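Long-range contacts in Lmo2184 protein (Listeria monocytogenes serovar 1/2a, PDB 5JOQ), which probably binds heme at the cell surface, as the substrate-binding lipoprotein of an iron-uptake ABC transporter: residues 168-173 against 222-227; 181-186 against 199-204; 189-194 against 278-283; 193-198 against 285-290. All coordinates share one frame; numbering follows the deposited sequence.

Following the chain from its N terminus, strand 168-173 comes first and is joined by 222-227 in contact 1, which closes a loop of 48 residues. Nested inside it, contact 2 (181-186 with 199-204) closes a 12-residue loop containing helix 187-194. That helix and its exit, segments 189-194 and 193-198, open contacts 3 and 4, whose partners 278-283 and 285-290 come from the C-terminal helix, closing loops of 83 and 86 residues. Both therefore cross contacts 1 and 2 along the chain. Together the four bind the sheet to helix 187-194 and helix 276-288; Leu225 touches both Val192 and Met283, and Val169 meets Leu287.

Contact 1: 168-173 against 222-227; sequences TVLILM and DIILRA
Val169 lays its CG1 methyl against CG of Leu225, 3.9 Å away, two residues beyond Ile223, its partner in the ladder, on the same face of the sheet. With CG1 anti to the backbone N (chi1 -175°), the methyl also lies 3.8 Å from Ile223 O. On the other face the diagonal runs backward: Leu172 is paired with Arg226, yet its CD1 touches Ile224 CG2 at 3.9 Å, the two side chains crossing obliquely. Between these layers the backbones run parallel in strict register. Leu170 and Leu172 each give and accept one bond, the shortest being Leu172 N to Leu225 O at 2.8 Å, and CA-H...O contacts fill the gaps.

At the start of the pair the ladder gives way to side chains. Asp222 N donates to Thr168 OG1 at 2.9 Å, and Thr168 N returns a bond of 2.9 Å to Asp222 OD2, nearly straight at 167° but on the anti side and tilted out of the carboxylate plane. These two bonds tie the starts of the two segments together; OD2 also has a weak bond to a citrate probably left from crystallisation.

Arg226 leaves the strand pair and forms salt bridges through NH2 to Asp240 and through NE to Asp262, with Phe243 in a cation-pi contact. Val169, Ile171 and Leu225 line the face covered by Val192 of helix 187-194, while Met173 packs on Met238 of the second subunit. Neighbouring parallel strands with a helix laid over one face are characteristic of the alpha/beta lobes of periplasmic binding proteins.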
loop_
_atom_site.group_PDB
_atom_site.type_symbol
_atom_site.label_atom_id
_atom_site.label_comp_id
_atom_site.label_asym_id
_atom_site.label_seq_id
_atom_site.Cartn_x
_atom_site.Cartn_y
_atom_site.Cartn_z
ATOM N N THR A 168 -25.176 5.329 17.597
ATOM C CA THR A 168 -24.481 6.516 17.146
ATOM C C THR A 168 -23.176 5.974 16.513
ATOM O O THR A 168 -22.612 5.013 17.002
ATOM C CB THR A 168 -24.176 7.486 18.289
ATOM O OG1 THR A 168 -23.465 6.792 19.303
ATOM C CG2 THR A 168 -25.468 8.060 18.867
ATOM N N VAL A 169 -22.719 6.591 15.439
ATOM C CA VAL A 169 -21.542 6.132 14.736
ATOM C C VAL A 169 -20.506 7.200 14.407
ATOM O O VAL A 169 -20.850 8.285 14.015
ATOM C CB VAL A 169 -21.947 5.477 13.390
ATOM C CG1 VAL A 169 -20.750 4.869 12.679
ATOM C CG2 VAL A 169 -23.076 4.480 13.576
ATOM N N LEU A 170 -19.238 6.849 14.558
ATOM C CA LEU A 170 -18.152 7.732 14.187
ATOM C C LEU A 170 -17.469 7.050 12.999
ATOM O O LEU A 170 -17.093 5.898 13.082
ATOM C CB LEU A 170 -17.175 7.943 15.327
ATOM C CG LEU A 170 -15.813 8.502 14.936
ATOM C CD1 LEU A 170 -15.967 9.810 14.192
ATOM C CD2 LEU A 170 -14.914 8.672 16.140
ATOM N N ILE A 171 -17.326 7.778 11.904
ATOM C CA ILE A 171 -16.715 7.250 10.696
ATOM C C ILE A 171 -15.347 7.919 10.455
ATOM O O ILE A 171 -15.263 9.126 10.354
ATOM C CB ILE A 171 -17.589 7.474 9.449
ATOM C CG1 ILE A 171 -19.026 7.035 9.663
ATOM C CG2 ILE A 171 -17.025 6.747 8.245
ATOM C CD1 ILE A 171 -19.970 7.598 8.642
ATOM N N LEU A 172 -14.296 7.120 10.343
ATOM C CA LEU A 172 -12.946 7.660 10.157
ATOM C C LEU A 172 -12.417 7.168 8.816
ATOM O O LEU A 172 -12.632 6.008 8.454
ATOM C CB LEU A 172 -11.995 7.192 11.287
ATOM C CG LEU A 172 -12.396 7.581 12.717
ATOM C CD1 LEU A 172 -11.413 6.955 13.726
ATOM C CD2 LEU A 172 -12.442 9.101 12.858
ATOM N N MET A 173 -11.731 8.043 8.074
ATOM C CA MET A 173 -11.085 7.675 6.824
ATOM C C MET A 173 -9.615 8.070 6.931
ATOM O O MET A 173 -9.321 9.226 7.222
ATOM C CB MET A 173 -11.735 8.418 5.622
ATOM C CG MET A 173 -11.092 8.105 4.330
ATOM S SD MET A 173 -11.762 9.042 2.936
ATOM C CE MET A 173 -11.203 10.734 3.202
ATOM N N ASP A 222 -21.330 4.866 19.806
ATOM C CA ASP A 222 -21.513 3.438 20.076
ATOM C C ASP A 222 -20.546 2.598 19.250
ATOM O O ASP A 222 -20.004 1.589 19.722
ATOM C CB ASP A 222 -22.944 3.040 19.734
ATOM C CG ASP A 222 -23.963 3.648 20.682
ATOM O OD1 ASP A 222 -23.674 3.696 21.880
ATOM O OD2 ASP A 222 -25.034 4.082 20.206
ATOM N N ILE A 223 -20.341 2.987 18.001
ATOM C CA ILE A 223 -19.583 2.215 17.019
ATOM C C ILE A 223 -18.594 3.128 16.321
ATOM O O ILE A 223 -18.929 4.275 15.994
ATOM C CB ILE A 223 -20.527 1.593 15.970
ATOM C CG1 ILE A 223 -21.462 0.572 16.620
ATOM C CG2 ILE A 223 -19.734 0.971 14.792
ATOM C CD1 ILE A 223 -22.682 0.193 15.695
ATOM N N ILE A 224 -17.384 2.616 16.043
ATOM C CA ILE A 224 -16.445 3.334 15.175
ATOM C C ILE A 224 -16.206 2.490 13.932
ATOM O O ILE A 224 -15.985 1.279 14.046
ATOM C CB ILE A 224 -15.120 3.651 15.885
ATOM C CG1 ILE A 224 -15.376 4.530 17.133
ATOM C CG2 ILE A 224 -14.118 4.319 14.881
ATOM C CD1 ILE A 224 -14.121 4.683 18.034
ATOM N N LEU A 225 -16.325 3.116 12.755
ATOM C CA LEU A 225 -16.034 2.512 11.462
ATOM C C LEU A 225 -14.802 3.192 10.883
ATOM O O LEU A 225 -14.662 4.413 11.000
ATOM C CB LEU A 225 -17.197 2.681 10.461
ATOM C CG LEU A 225 -18.585 2.210 10.912
ATOM C CD1 LEU A 225 -19.608 2.425 9.774
ATOM C CD2 LEU A 225 -18.541 0.716 11.353
ATOM N N ARG A 226 -13.908 2.402 10.263
ATOM C CA ARG A 226 -12.686 2.946 9.669
ATOM C C ARG A 226 -12.565 2.489 8.224
ATOM O O ARG A 226 -12.908 1.355 7.896
ATOM C CB ARG A 226 -11.412 2.493 10.449
ATOM C CG ARG A 226 -11.370 2.977 11.928
ATOM C CD ARG A 226 -10.032 2.486 12.622
ATOM N NE ARG A 226 -9.969 1.009 12.644
ATOM C CZ ARG A 226 -9.552 0.302 13.685
ATOM N NH1 ARG A 226 -9.166 0.933 14.791
ATOM N NH2 ARG A 226 -9.554 -1.026 13.644
ATOM N N ALA A 227 -12.089 3.378 7.355
ATOM C CA ALA A 227 -11.850 3.053 5.950
ATOM C C ALA A 227 -10.451 3.530 5.573
ATOM O O ALA A 227 -10.122 4.703 5.772
ATOM C CB ALA A 227 -12.887 3.726 5.031
#

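Contact 2: 181-186 against 199-204; sequences VVTEHA and NVIKDQ
Asn199 ND2 donates to Val182 O over 3.1 Å, nearly straight at 170°, along a lone pair in the carbonyl plane and within its own amide plane. The same carbonyl takes a second bond from water 1, which also donates to Asn199 OD1, so one side-chain amide and one water close a ring on Val182 O. OD1 is occupied again by Ile201 N at 3.0 Å, an Asx turn. Two of the loop's own carbonyls are satisfied from within it, Asn199 O by Lys202 NZ and Lys202 O by Gln204 NE2, both at 2.9 Å.

Farther along, His185 NE2 donates to Gln204 O at 2.9 Å; the acceptor lies near the ring plane, but the donor stands 53° above the carbonyl plane. CG of Glu184 covers one face of this imidazole. Water 2 joins Glu184 N to Ile201 O, and Glu184 OE2 accepts from three waters, two of which accept from Asp203 N and Gln204 N while the third donates to Gln204 O. Thr183 OG1 accepts from His185 N at 3.0 Å, an ST turn, and is bonded to Val206 O.

Beneath this polar layer Val181 CG1 and Ile201 CG1 meet tip to tip at 3.3 Å, a pinched contact for two carbons. The apolar end is backed by Leu216 of helix 213-219 and by Leu209 of strand 208-210, while Val182 packs on Ile171 and Met173 of strand 168-173.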
loop_
_atom_site.group_PDB
_atom_site.type_symbol
_atom_site.label_atom_id
_atom_site.label_comp_id
_atom_site.label_asym_id
_atom_site.label_seq_id
_atom_site.Cartn_x
_atom_site.Cartn_y
_atom_site.Cartn_z
ATOM N N VAL A 181 -12.729 12.732 9.824
ATOM C CA VAL A 181 -14.105 12.381 10.182
ATOM C C VAL A 181 -14.979 12.469 8.937
ATOM O O VAL A 181 -14.926 13.466 8.209
ATOM C CB VAL A 181 -14.615 13.315 11.278
ATOM C CG1 VAL A 181 -16.067 12.979 11.604
ATOM C CG2 VAL A 181 -13.745 13.150 12.521
ATOM N N VAL A 182 -15.761 11.429 8.671
ATOM C CA VAL A 182 -16.595 11.357 7.463
ATOM C C VAL A 182 -18.015 11.754 7.857
ATOM O O VAL A 182 -18.584 11.174 8.794
ATOM C CB VAL A 182 -16.572 9.947 6.836
ATOM C CG1 VAL A 182 -17.366 9.926 5.557
ATOM C CG2 VAL A 182 -15.106 9.465 6.536
ATOM N N THR A 183 -18.580 12.752 7.166
ATOM C CA THR A 183 -19.935 13.192 7.461
ATOM C C THR A 183 -20.965 12.484 6.579
ATOM O O THR A 183 -20.629 11.741 5.660
ATOM C CB THR A 183 -20.083 14.694 7.250
ATOM O OG1 THR A 183 -20.119 14.960 5.830
ATOM C CG2 THR A 183 -18.903 15.468 7.924
ATOM N N GLU A 184 -22.247 12.798 6.825
ATOM C CA GLU A 184 -23.337 12.311 5.986
ATOM C C GLU A 184 -23.187 12.749 4.533
ATOM O O GLU A 184 -23.835 12.164 3.652
ATOM C CB GLU A 184 -24.693 12.843 6.518
ATOM C CG GLU A 184 -24.825 14.366 6.353
ATOM C CD GLU A 184 -26.064 14.947 7.040
ATOM O OE1 GLU A 184 -27.112 14.242 6.993
ATOM O OE2 GLU A 184 -25.970 16.084 7.612
ATOM N N HIS A 185 -22.368 13.772 4.257
ATOM C CA HIS A 185 -22.275 14.279 2.880
ATOM C C HIS A 185 -21.348 13.475 1.989
ATOM O O HIS A 185 -21.295 13.745 0.768
ATOM C CB HIS A 185 -21.829 15.755 2.851
ATOM C CG HIS A 185 -22.709 16.642 3.671
ATOM N ND1 HIS A 185 -24.048 16.825 3.394
ATOM C CD2 HIS A 185 -22.453 17.371 4.780
ATOM C CE1 HIS A 185 -24.581 17.629 4.300
ATOM N NE2 HIS A 185 -23.627 17.990 5.143
ATOM N N ALA A 186 -20.618 12.515 2.542
ATOM C CA ALA A 186 -19.789 11.609 1.760
ATOM C C ALA A 186 -20.476 10.252 1.645
ATOM O O ALA A 186 -21.378 9.932 2.419
ATOM C CB ALA A 186 -18.396 11.442 2.402
ATOM N N ASN A 199 -24.895 9.578 12.766
ATOM C CA ASN A 199 -23.520 10.082 12.754
ATOM C C ASN A 199 -23.332 10.965 13.980
ATOM O O ASN A 199 -24.206 11.780 14.306
ATOM C CB ASN A 199 -23.296 10.887 11.461
ATOM C CG ASN A 199 -21.822 11.010 11.086
ATOM O OD1 ASN A 199 -20.990 11.348 11.927
ATOM N ND2 ASN A 199 -21.498 10.710 9.835
ATOM N N VAL A 200 -22.207 10.807 14.687
ATOM C CA VAL A 200 -21.973 11.711 15.808
ATOM C C VAL A 200 -21.743 13.137 15.335
ATOM O O VAL A 200 -21.840 14.061 16.145
ATOM C CB VAL A 200 -20.775 11.288 16.697
ATOM C CG1 VAL A 200 -21.129 10.055 17.498
ATOM C CG2 VAL A 200 -19.477 11.089 15.856
ATOM N N ILE A 201 -21.395 13.337 14.069
ATOM C CA ILE A 201 -21.177 14.674 13.502
ATOM C C ILE A 201 -22.452 15.110 12.830
ATOM O O ILE A 201 -22.996 14.379 12.000
ATOM C CB ILE A 201 -20.016 14.696 12.480
ATOM C CG1 ILE A 201 -18.734 14.246 13.132
ATOM C CG2 ILE A 201 -19.816 16.104 11.964
ATOM C CD1 ILE A 201 -18.354 15.114 14.332
ATOM N N LYS A 202 -22.944 16.296 13.185
ATOM C CA LYS A 202 -24.191 16.780 12.629
ATOM C C LYS A 202 -24.036 18.211 12.162
ATOM O O LYS A 202 -23.194 18.960 12.655
ATOM C CB LYS A 202 -25.332 16.706 13.657
ATOM C CG LYS A 202 -25.625 15.298 14.099
ATOM C CD LYS A 202 -26.710 15.266 15.159
ATOM C CE LYS A 202 -26.858 13.847 15.736
ATOM N NZ LYS A 202 -25.584 13.321 16.365
ATOM N N ASP A 203 -24.933 18.611 11.287
ATOM C CA ASP A 203 -25.003 19.980 10.861
ATOM C C ASP A 203 -23.666 20.532 10.380
ATOM O O ASP A 203 -23.245 21.603 10.755
ATOM C CB ASP A 203 -25.674 20.825 11.957
ATOM C CG ASP A 203 -26.963 20.167 12.515
ATOM O OD1 ASP A 203 -27.726 19.538 11.765
ATOM O OD2 ASP A 203 -27.222 20.276 13.721
ATOM N N GLN A 204 -23.017 19.745 9.541
ATOM C CA GLN A 204 -21.758 20.089 8.924
ATOM C C GLN A 204 -22.083 20.393 7.478
ATOM O O GLN A 204 -23.212 20.115 6.999
ATOM C CB GLN A 204 -20.784 18.946 8.939
ATOM C CG GLN A 204 -20.302 18.570 10.303
ATOM C CD GLN A 204 -19.886 19.754 11.119
ATOM O OE1 GLN A 204 -19.024 20.509 10.736
ATOM N NE2 GLN A 204 -20.523 19.929 12.242
HETATM O O HOH W 1 -18.405 10.374 11.515
HETATM O O HOH W 2 -23.006 14.134 9.378
HETATM O O HOH W 3 -23.216 17.057 8.602
HETATM O O HOH W 4 -25.999 19.329 7.228
HETATM O O HOH W 5 -26.812 16.473 9.958
#

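Contact 3: 189-194 against 278-283; sequences GDLVKL and EALKEM
Met283 N donates to Ala279 O at 2.8 Å, a helical bond joining two residues that both touch helix 187-194. Facing them, the carbonyl oxygen of Leu191 has two carbons nearby: Leu280 CD1 at 3.5 Å and Met283 CG at 4.0 Å. Leu280 is modelled in two conformers, and its contacts hold for one of them. There, CD1 enters between Leu191 and Leu194, coming to 3.8 Å from Leu194 CB.

Leu191 itself points at the second helix and spreads its branches, CD1 resting on Ala279 CB at 4.0 Å while CD2 faces the Leu280 methyl. Met283 CG stands anti to the backbone N (chi1 -176°), and bends at chi2 and chi3 fold the thioether back. Val192 CB points away from the C-terminal helix, and Met283 CE meets its CG2 methyl at 3.8 Å, with SD 3.9 Å from the same methyl.

The two axes approach to 9.3 Å and cross at -58°. Below them, Leu225 of strand 223-227 touches both Val192 and Met283, and Ile154 and Val157 of helix 140-161 lie against Leu280. Between 189-194 and 278-283 the chemistry is wholly apolar, which implies that these two segments are held by shape and burial, without directional side-chain bonds.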
loop_
_atom_site.group_PDB
_atom_site.type_symbol
_atom_site.label_atom_id
_atom_site.label_comp_id
_atom_site.label_asym_id
_atom_site.label_seq_id
_atom_site.Cartn_x
_atom_site.Cartn_y
_atom_site.Cartn_z
ATOM N N GLY A 189 -20.676 8.016 4.643
ATOM C CA GLY A 189 -21.689 8.614 5.522
ATOM C C GLY A 189 -23.115 8.343 5.063
ATOM O O GLY A 189 -24.025 8.141 5.887
ATOM N N ASP A 190 -23.338 8.366 3.744
ATOM C CA ASP A 190 -24.660 8.040 3.215
ATOM C C ASP A 190 -25.049 6.592 3.537
ATOM O O ASP A 190 -26.206 6.308 3.867
ATOM C CB ASP A 190 -24.682 8.288 1.702
ATOM C CG ASP A 190 -26.082 8.345 1.147
ATOM O OD1 ASP A 190 -26.927 9.031 1.768
ATOM O OD2 ASP A 190 -26.359 7.710 0.118
ATOM N N LEU A 191 -24.097 5.653 3.440
ATOM C CA LEU A 191 -24.421 4.258 3.776
ATOM C C LEU A 191 -24.826 4.127 5.235
ATOM O O LEU A 191 -25.799 3.432 5.561
ATOM C CB LEU A 191 -23.221 3.338 3.487
ATOM C CG LEU A 191 -22.799 3.221 2.024
ATOM C CD1 LEU A 191 -21.520 2.368 2.005
ATOM C CD2 LEU A 191 -23.893 2.450 1.264
ATOM N N VAL A 192 -24.069 4.766 6.137
ATOM C CA VAL A 192 -24.415 4.724 7.554
ATOM C C VAL A 192 -25.818 5.281 7.771
ATOM O O VAL A 192 -26.636 4.693 8.487
ATOM C CB VAL A 192 -23.374 5.495 8.382
ATOM C CG1 VAL A 192 -23.885 5.701 9.820
ATOM C CG2 VAL A 192 -22.021 4.716 8.417
ATOM N N LYS A 193 -26.112 6.428 7.146
ATOM C CA LYS A 193 -27.429 7.048 7.291
ATOM C C LYS A 193 -28.534 6.113 6.818
ATOM O O LYS A 193 -29.564 5.949 7.484
ATOM C CB LYS A 193 -27.477 8.358 6.490
ATOM C CG LYS A 193 -28.836 9.110 6.600
ATOM C CD LYS A 193 -28.866 10.422 5.770
ATOM C CE LYS A 193 -29.320 10.172 4.320
ATOM N NZ LYS A 193 -29.502 11.426 3.483
ATOM N N LEU A 194 -28.363 5.534 5.633
ATOM C CA LEU A 194 -29.413 4.698 5.059
ATOM C C LEU A 194 -29.643 3.451 5.897
ATOM O O LEU A 194 -30.775 2.964 5.984
ATOM C CB LEU A 194 -29.036 4.314 3.632
ATOM C CG LEU A 194 -29.055 5.477 2.594
ATOM C CD1 LEU A 194 -28.452 4.992 1.275
ATOM C CD2 LEU A 194 -30.446 6.027 2.344
ATOM N N GLU A 278 -24.679 -4.344 -1.864
ATOM C CA GLU A 278 -23.924 -5.254 -1.028
ATOM C C GLU A 278 -23.334 -4.505 0.180
ATOM O O GLU A 278 -23.402 -4.975 1.289
ATOM C CB GLU A 278 -22.826 -5.925 -1.832
ATOM C CG GLU A 278 -22.054 -6.970 -1.061
ATOM C CD GLU A 278 -20.972 -7.658 -1.881
ATOM O OE1 GLU A 278 -20.830 -7.365 -3.075
ATOM O OE2 GLU A 278 -20.257 -8.497 -1.305
ATOM N N ALA A 279 -22.789 -3.326 -0.070
ATOM C CA ALA A 279 -22.198 -2.504 0.985
ATOM C C ALA A 279 -23.232 -2.144 2.040
ATOM O O ALA A 279 -22.957 -2.214 3.246
ATOM C CB ALA A 279 -21.597 -1.236 0.384
ATOM N N LEU A 280 -24.433 -1.759 1.606
ATOM C CA LEU A 280 -25.475 -1.401 2.565
ATOM C C LEU A 280 -25.875 -2.597 3.427
ATOM O O LEU A 280 -26.170 -2.444 4.618
ATOM C CB LEU A 280 -26.687 -0.836 1.819
ATOM C CG LEU A 280 -27.729 -0.124 2.660
ATOM C CD1 LEU A 280 -27.101 1.030 3.432
ATOM C CD2 LEU A 280 -28.894 0.365 1.758
ATOM N N LYS A 281 -25.904 -3.797 2.849
ATOM C CA LYS A 281 -26.262 -4.982 3.628
ATOM C C LYS A 281 -25.179 -5.325 4.646
ATOM O O LYS A 281 -25.475 -5.800 5.756
ATOM C CB LYS A 281 -26.477 -6.167 2.697
ATOM C CG LYS A 281 -27.709 -6.073 1.814
ATOM C CD LYS A 281 -27.802 -7.243 0.799
ATOM C CE LYS A 281 -28.732 -6.874 -0.384
ATOM N NZ LYS A 281 -28.343 -7.493 -1.701
ATOM N N GLU A 282 -23.913 -5.178 4.251
ATOM C CA GLU A 282 -22.821 -5.384 5.198
ATOM C C GLU A 282 -22.859 -4.317 6.297
ATOM O O GLU A 282 -22.618 -4.616 7.477
ATOM C CB GLU A 282 -21.494 -5.388 4.430
ATOM C CG GLU A 282 -20.338 -5.997 5.148
ATOM C CD GLU A 282 -20.648 -7.413 5.613
ATOM O OE1 GLU A 282 -21.261 -8.219 4.848
ATOM O OE2 GLU A 282 -20.322 -7.681 6.781
ATOM N N MET A 283 -23.235 -3.080 5.942
ATOM C CA MET A 283 -23.360 -2.025 6.945
ATOM C C MET A 283 -24.419 -2.377 7.970
ATOM O O MET A 283 -24.218 -2.193 9.176
ATOM C CB MET A 283 -23.686 -0.686 6.268
ATOM C CG MET A 283 -23.748 0.484 7.243
ATOM S SD MET A 283 -22.176 0.888 8.006
ATOM C CE MET A 283 -21.183 1.450 6.591
#

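Contact 4: 193-198 against 285-290; sequences KLAGGE and KMLYDN
Tyr288 and Leu287, near the end of helix 276-288, close on the turn 195-197, where a Schellman motif ends helix 187-194. In that motif Gly196, at phi 97°, is the C-prime residue: Gly196 N bonds back to Lys193 O at 3.0 Å and Gly197 N to Val192 O, so the last turn of the helix is capped by its own backbone.

The polar link between the segments is Tyr288 OH donating to Ala195 O at 2.7 Å. The hydroxyl arrives in the carbonyl plane on a lone pair, with a C=O...O angle of 139°. The oxygen sits at the edge of the ring, near its plane, where CE2 also approaches it. Having no side chain, Gly196 lets the hydroxyl come close, and its CA is 3.4 Å from Tyr288 OH. The tyrosine side chain also touches Val161, Lys164 and Lys166.

The apolar part belongs to Leu287, whose CD1 branch does the touching. It meets Ala195 CB at 3.8 Å and lies 3.7 Å from Gly197 N, while its other methyl faces Val169 of strand 168-173. Ala195 CB is packed from the same helix by Leu280 and Met283 as well. At the surface, Lys285 forms a salt bridge with Glu84 of the third subunit. Within the C-terminal helix the two contacting residues also meet each other: Leu287 CB sits 3.6 Å from the plane of the Tyr288 ring, nearer its rim than its centre.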
loop_
_atom_site.group_PDB
_atom_site.type_symbol
_atom_site.label_atom_id
_atom_site.label_comp_id
_atom_site.label_asym_id
_atom_site.label_seq_id
_atom_site.Cartn_x
_atom_site.Cartn_y
_atom_site.Cartn_z
ATOM N N LYS A 193 -26.112 6.428 7.146
ATOM C CA LYS A 193 -27.429 7.048 7.291
ATOM C C LYS A 193 -28.534 6.113 6.818
ATOM O O LYS A 193 -29.564 5.949 7.484
ATOM C CB LYS A 193 -27.477 8.358 6.490
ATOM C CG LYS A 193 -28.836 9.110 6.600
ATOM C CD LYS A 193 -28.866 10.422 5.770
ATOM C CE LYS A 193 -29.320 10.172 4.320
ATOM N NZ LYS A 193 -29.502 11.426 3.483
ATOM N N LEU A 194 -28.363 5.534 5.633
ATOM C CA LEU A 194 -29.413 4.698 5.059
ATOM C C LEU A 194 -29.643 3.451 5.897
ATOM O O LEU A 194 -30.775 2.964 5.984
ATOM C CB LEU A 194 -29.036 4.314 3.632
ATOM C CG LEU A 194 -29.055 5.477 2.594
ATOM C CD1 LEU A 194 -28.452 4.992 1.275
ATOM C CD2 LEU A 194 -30.446 6.027 2.344
ATOM N N ALA A 195 -28.581 2.913 6.500
ATOM C CA ALA A 195 -28.707 1.744 7.383
ATOM C C ALA A 195 -29.166 2.111 8.791
ATOM O O ALA A 195 -29.223 1.237 9.677
ATOM C CB ALA A 195 -27.372 0.995 7.438
ATOM N N GLY A 196 -29.507 3.376 9.033
ATOM C CA GLY A 196 -30.119 3.758 10.288
ATOM C C GLY A 196 -29.154 4.312 11.317
ATOM O O GLY A 196 -29.606 4.782 12.363
ATOM N N GLY A 197 -27.853 4.303 11.039
ATOM C CA GLY A 197 -26.893 4.845 11.990
ATOM C C GLY A 197 -27.043 6.353 12.137
ATOM O O GLY A 197 -27.364 7.053 11.192
ATOM N N GLU A 198 -26.781 6.862 13.347
ATOM C CA GLU A 198 -26.788 8.297 13.638
ATOM C C GLU A 198 -25.346 8.803 13.757
ATOM O O GLU A 198 -24.661 8.520 14.740
ATOM C CB GLU A 198 -27.564 8.570 14.931
ATOM C CG GLU A 198 -27.516 10.016 15.378
ATOM C CD GLU A 198 -28.186 10.235 16.752
ATOM O OE1 GLU A 198 -29.020 9.390 17.175
ATOM O OE2 GLU A 198 -27.862 11.246 17.408
ATOM N N LYS A 285 -25.309 -5.299 8.942
ATOM C CA LYS A 285 -24.787 -6.337 9.835
ATOM C C LYS A 285 -23.907 -5.745 10.925
ATOM O O LYS A 285 -24.018 -6.127 12.100
ATOM C CB LYS A 285 -23.992 -7.373 9.044
ATOM C CG LYS A 285 -24.845 -8.289 8.183
ATOM C CD LYS A 285 -23.999 -9.324 7.450
ATOM C CE LYS A 285 -24.805 -9.964 6.325
ATOM N NZ LYS A 285 -23.921 -10.542 5.273
ATOM N N MET A 286 -23.037 -4.807 10.554
ATOM C CA MET A 286 -22.135 -4.195 11.528
ATOM C C MET A 286 -22.879 -3.342 12.542
ATOM O O MET A 286 -22.508 -3.313 13.718
ATOM C CB MET A 286 -21.106 -3.338 10.796
ATOM C CG MET A 286 -19.971 -4.151 10.196
ATOM S SD MET A 286 -18.798 -3.107 9.309
ATOM C CE MET A 286 -19.746 -2.601 7.909
ATOM N N LEU A 287 -23.897 -2.594 12.098
ATOM C CA LEU A 287 -24.567 -1.661 13.000
ATOM C C LEU A 287 -25.455 -2.372 14.006
ATOM O O LEU A 287 -25.664 -1.858 15.106
ATOM C CB LEU A 287 -25.403 -0.653 12.200
ATOM C CG LEU A 287 -24.604 0.302 11.310
ATOM C CD1 LEU A 287 -25.550 1.428 10.773
ATOM C CD2 LEU A 287 -23.413 0.847 12.083
ATOM N N TYR A 288 -26.013 -3.531 13.652
ATOM C CA TYR A 288 -26.986 -4.201 14.521
ATOM C C TYR A 288 -26.610 -5.612 14.950
ATOM O O TYR A 288 -27.121 -6.068 15.976
ATOM C CB TYR A 288 -28.370 -4.254 13.851
ATOM C CG TYR A 288 -28.812 -2.876 13.423
ATOM C CD1 TYR A 288 -29.366 -1.986 14.342
ATOM C CD2 TYR A 288 -28.637 -2.452 12.110
ATOM C CE1 TYR A 288 -29.734 -0.697 13.972
ATOM C CE2 TYR A 288 -28.980 -1.160 11.723
ATOM C CZ TYR A 288 -29.541 -0.290 12.656
ATOM O OH TYR A 288 -29.870 1.005 12.277
ATOM N N ASP A 289 -25.785 -6.326 14.185
ATOM C CA ASP A 289 -25.449 -7.710 14.529
ATOM C C ASP A 289 -24.450 -7.789 15.675
ATOM O O ASP A 289 -24.520 -8.723 16.486
ATOM C CB ASP A 289 -24.884 -8.462 13.316
ATOM C CG ASP A 289 -25.957 -8.880 12.315
ATOM O OD1 ASP A 289 -27.085 -8.329 12.374
ATOM O OD2 ASP A 289 -25.668 -9.753 11.460
ATOM N N ASN A 290 -23.516 -6.842 15.751
ATOM C CA ASN A 290 -22.532 -6.837 16.827
ATOM C C ASN A 290 -21.634 -8.075 16.755
ATOM O O ASN A 290 -21.325 -8.691 17.775
ATOM C CB ASN A 290 -23.229 -6.768 18.194
ATOM C CG ASN A 290 -24.187 -5.595 18.302
ATOM O OD1 ASN A 290 -24.034 -4.590 17.601
ATOM N ND2 ASN A 290 -25.180 -5.716 19.181
#